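Competence damage-inducible protein A (Enterobacter cloacae subsp. cloacae, PDB 5VU3) is of unknown function but belongs to the CinA superfamily, whose members include nicotinamide-nucleotide amidohydrolases, an activity not established for this protein. Local coordinates at residues Ser76-Thr79 against Leu80-Phe83; Gln89-Thr92 against Glu93-Ala96. One frame throughout, in Å; residues are numbered along the deposited sequence.

How the interactions relate
Interaction 1 (Ser76-Thr79 against Leu80-Phe83) comes first along the chain and makes up the short helix 77-83 with its N-cap. Interaction 2 (Gln89-Thr92 against Glu93-Ala96) follows on the next helix, 88-101. Their centres lie about 11 Å apart, on the same side of the chain's centre. The two touch directly. Glu93 of interaction 2 reaches back to interaction 1, with OE2 2.6 Å from Thr79 OG1 and OE1 3.0 Å from Ser76 N, both probable hydrogen bonds. Farther along helix 77-83, Phe83 packs on Gln89. Helix 88-101 lies against the mixed five-stranded sheet, and helix 77-83 forms an outer layer. Glu93 thus ties this surface helix to the one packed on the sheet.

Interaction 1 (Ser76-Thr79 against Leu80-Phe83); sequences SPET and LARF
Glu78 and Arg82 lie one helical turn apart, and the Glu78 side chain lies against the carbon stem of Arg82. Glu78 is the chain to follow. From CB, its CG swings anti to the backbone N (chi1 -171°) and sits 3.9 Å from Arg82 CD. A bend at the next bond brings the carboxylate over the arginine stem. Glu78 CD lies near Arg82 CG, and Glu78 OE2 is 3.1 Å from that same CG. The other oxygen, Glu78 OE1, approaches the Ala81 methyl, with CB at 4.1 Å. Arg82 bends at chi3 (64°), which carries its guanidinium away from the carboxylate. The two planes are 78° apart, and Arg82 NE stays 4.7 Å from Glu78 OE2.

Beneath these side chains runs regular helical bonding, such as Arg82 N to Glu78 O at 2.9 Å. Ser76 is the N-cap. Its OG accepts two weak bonds, from Glu78 N and, at 3.4 Å, from Thr79 N. Phe83 CB rests 3.6 Å from Thr79 O. Leu80 packs on Thr90 of helix 88-101 and on Glu70 of helix 66-73.

The opposite charges of Glu78 and Arg82 may attract at a distance, but they add no direct bond. The turn keeps its backbone bonds, a weak serine cap, and the tie from Glu93 to Thr79 OG1 and Ser76 N.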
loop_
_atom_site.group_PDB
_atom_site.type_symbol
_atom_site.label_atom_id
_atom_site.label_comp_id
_atom_site.label_asym_id
_atom_site.label_seq_id
_atom_site.Cartn_x
_atom_site.Cartn_y
_atom_site.Cartn_z
ATOM N N SER A 76 -1.739 -21.257 -3.444
ATOM C CA SER A 76 -2.021 -22.631 -3.059
ATOM C C SER A 76 -1.392 -22.959 -1.708
ATOM O O SER A 76 -0.211 -22.665 -1.491
ATOM C CB SER A 76 -1.498 -23.589 -4.124
ATOM O OG SER A 76 -1.423 -24.904 -3.610
ATOM N N PRO A 77 -2.134 -23.573 -0.785
ATOM C CA PRO A 77 -1.515 -23.995 0.483
ATOM C C PRO A 77 -0.370 -24.976 0.295
ATOM O O PRO A 77 0.585 -24.961 1.081
ATOM C CB PRO A 77 -2.686 -24.631 1.251
ATOM C CG PRO A 77 -3.925 -24.083 0.605
ATOM C CD PRO A 77 -3.572 -23.888 -0.839
ATOM N N GLU A 78 -0.435 -25.837 -0.727
ATOM C CA GLU A 78 0.670 -26.757 -0.971
ATOM C C GLU A 78 1.893 -26.032 -1.521
ATOM O O GLU A 78 3.025 -26.461 -1.276
ATOM C CB GLU A 78 0.235 -27.870 -1.920
ATOM C CG GLU A 78 1.263 -28.990 -2.064
ATOM C CD GLU A 78 1.617 -29.657 -0.736
ATOM O OE1 GLU A 78 0.736 -29.761 0.147
ATOM O OE2 GLU A 78 2.781 -30.083 -0.579
ATOM N N THR A 79 1.695 -24.940 -2.264
ATOM C CA THR A 79 2.830 -24.099 -2.629
ATOM C C THR A 79 3.518 -23.557 -1.384
ATOM O O THR A 79 4.747 -23.629 -1.256
ATOM C CB THR A 79 2.385 -22.956 -3.544
ATOM O OG1 THR A 79 1.994 -23.486 -4.816
ATOM C CG2 THR A 79 3.516 -21.953 -3.751
ATOM N N LEU A 80 2.732 -23.025 -0.445
ATOM C CA LEU A 80 3.309 -22.520 0.794
ATOM C C LEU A 80 3.926 -23.638 1.618
ATOM O O LEU A 80 4.933 -23.419 2.296
ATOM C CB LEU A 80 2.242 -21.786 1.601
ATOM C CG LEU A 80 1.699 -20.519 0.938
ATOM C CD1 LEU A 80 0.471 -20.020 1.668
ATOM C CD2 LEU A 80 2.755 -19.440 0.889
ATOM N N ALA A 81 3.345 -24.838 1.572
ATOM C CA ALA A 81 3.893 -25.944 2.350
ATOM C C ALA A 81 5.244 -26.386 1.806
ATOM O O ALA A 81 6.175 -26.645 2.578
ATOM C CB ALA A 81 2.912 -27.119 2.368
ATOM N N ARG A 82 5.371 -26.476 0.480
ATOM C CA ARG A 82 6.604 -26.974 -0.117
ATOM C C ARG A 82 7.698 -25.913 -0.150
ATOM O O ARG A 82 8.870 -26.229 0.073
ATOM C CB ARG A 82 6.338 -27.483 -1.533
ATOM C CG ARG A 82 5.380 -28.652 -1.592
ATOM C CD ARG A 82 5.056 -29.037 -3.022
ATOM N NE ARG A 82 6.233 -29.509 -3.739
ATOM C CZ ARG A 82 6.223 -30.536 -4.580
ATOM N NH1 ARG A 82 5.092 -31.193 -4.805
ATOM N NH2 ARG A 82 7.339 -30.908 -5.193
ATOM N N PHE A 83 7.345 -24.656 -0.433
ATOM C CA PHE A 83 8.345 -23.644 -0.737
ATOM C C PHE A 83 8.309 -22.416 0.163
ATOM O O PHE A 83 9.208 -21.573 0.051
ATOM C CB PHE A 83 8.205 -23.191 -2.199
ATOM C CG PHE A 83 8.278 -24.319 -3.185
ATOM C CD1 PHE A 83 9.453 -25.037 -3.349
ATOM C CD2 PHE A 83 7.171 -24.668 -3.937
ATOM C CE1 PHE A 83 9.523 -26.084 -4.252
ATOM C CE2 PHE A 83 7.233 -25.715 -4.845
ATOM C CZ PHE A 83 8.409 -26.421 -5.002
#

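Interaction 2 (Gln89-Thr92 against Glu93-Ala96); sequences QTVT and EMAA
Glu93 N bonds to Gln89 O at 3.3 Å and Met94 N to Thr90 O at 2.9 Å, the regular i to i+4 pattern of an alpha helix that Ala95 and Ala96 continue. Met94 CG lies against the preceding turn, and the end of the chain leads away from it. This CG stands anti to its own carbonyl carbon (chi1 -72°), which sets Met94 CG 3.3 Å from Thr90 O. The Met94 and Thr90 side chains cross at a slant, with Met94 SD 3.9 Å from Thr90 CG2. Val91 CG1 adds a looser apolar touch at 4.3 Å from Met94 SD. The Thr90 hydroxyl is engaged elsewhere, with Thr84 O.

Glu93 runs extended beyond CG, and that CG passes 3.5 Å from Gln89 O. A water donates to Glu93 OE2 at 2.9 Å and weakly to Gln89 O, linking the carboxylate to the carbonyl one turn back. With the bonds to helix 77-83 and its cap, both carboxylate oxygens are engaged and the group is fixed.

Val91 and Ala95 pack on strands 106-112 and 127-134, while Met94 joins them on Ala109. This is an amphipathic helix laid on the sheet of an alpha/beta domain, its buried side mostly apolar and its Glu93 side tied to helix 77-83.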
loop_
_atom_site.group_PDB
_atom_site.type_symbol
_atom_site.label_atom_id
_atom_site.label_comp_id
_atom_site.label_asym_id
_atom_site.label_seq_id
_atom_site.Cartn_x
_atom_site.Cartn_y
_atom_site.Cartn_z
ATOM N N GLN A 89 8.070 -19.514 -6.376
ATOM C CA GLN A 89 6.770 -20.123 -6.651
ATOM C C GLN A 89 5.637 -19.273 -6.091
ATOM O O GLN A 89 4.630 -19.037 -6.769
ATOM C CB GLN A 89 6.721 -21.539 -6.068
ATOM C CG GLN A 89 7.588 -22.561 -6.809
ATOM C CD GLN A 89 9.032 -22.589 -6.320
ATOM O OE1 GLN A 89 9.452 -21.745 -5.522
ATOM N NE2 GLN A 89 9.795 -23.567 -6.796
ATOM N N THR A 90 5.790 -18.782 -4.861
ATOM C CA THR A 90 4.708 -18.020 -4.245
ATOM C C THR A 90 4.517 -16.670 -4.927
ATOM O O THR A 90 3.379 -16.260 -5.174
ATOM C CB THR A 90 4.965 -17.847 -2.744
ATOM O OG1 THR A 90 4.820 -19.115 -2.094
ATOM C CG2 THR A 90 3.970 -16.876 -2.131
ATOM N N VAL A 91 5.608 -15.969 -5.261
ATOM C CA VAL A 91 5.424 -14.661 -5.884
ATOM C C VAL A 91 4.883 -14.803 -7.298
ATOM O O VAL A 91 4.177 -13.912 -7.786
ATOM C CB VAL A 91 6.723 -13.835 -5.862
ATOM C CG1 VAL A 91 7.011 -13.350 -4.443
ATOM C CG2 VAL A 91 7.887 -14.624 -6.437
ATOM N N THR A 92 5.189 -15.913 -7.981
ATOM C CA THR A 92 4.562 -16.167 -9.273
ATOM C C THR A 92 3.044 -16.196 -9.137
ATOM O O THR A 92 2.323 -15.570 -9.924
ATOM C CB THR A 92 5.072 -17.484 -9.860
ATOM O OG1 THR A 92 6.457 -17.347 -10.201
ATOM C CG2 THR A 92 4.283 -17.845 -11.117
ATOM N N GLU A 93 2.540 -16.918 -8.134
ATOM C CA GLU A 93 1.095 -17.012 -7.957
ATOM C C GLU A 93 0.520 -15.684 -7.486
ATOM O O GLU A 93 -0.579 -15.295 -7.897
ATOM C CB GLU A 93 0.754 -18.138 -6.971
ATOM C CG GLU A 93 1.184 -19.534 -7.434
ATOM C CD GLU A 93 0.941 -20.628 -6.395
ATOM O OE1 GLU A 93 0.393 -20.340 -5.310
ATOM O OE2 GLU A 93 1.308 -21.791 -6.668
ATOM N N MET A 94 1.251 -14.976 -6.616
ATOM C CA MET A 94 0.800 -13.664 -6.162
ATOM C C MET A 94 0.681 -12.695 -7.327
ATOM O O MET A 94 -0.305 -11.952 -7.431
ATOM C CB MET A 94 1.774 -13.100 -5.126
ATOM C CG MET A 94 1.746 -13.775 -3.764
ATOM S SD MET A 94 3.051 -13.084 -2.711
ATOM C CE MET A 94 2.509 -11.382 -2.479
ATOM N N ALA A 95 1.684 -12.682 -8.212
ATOM C CA ALA A 95 1.684 -11.729 -9.317
ATOM C C ALA A 95 0.568 -12.032 -10.311
ATOM O O ALA A 95 -0.073 -11.114 -10.830
ATOM C CB ALA A 95 3.043 -11.734 -10.014
ATOM N N ALA A 96 0.330 -13.315 -10.594
ATOM C CA ALA A 96 -0.731 -13.680 -11.524
ATOM C C ALA A 96 -2.095 -13.277 -10.980
ATOM O O ALA A 96 -2.944 -12.759 -11.716
ATOM C CB ALA A 96 -0.688 -15.186 -11.806
HETATM O O HOH W 1 3.819 -22.103 -8.103
#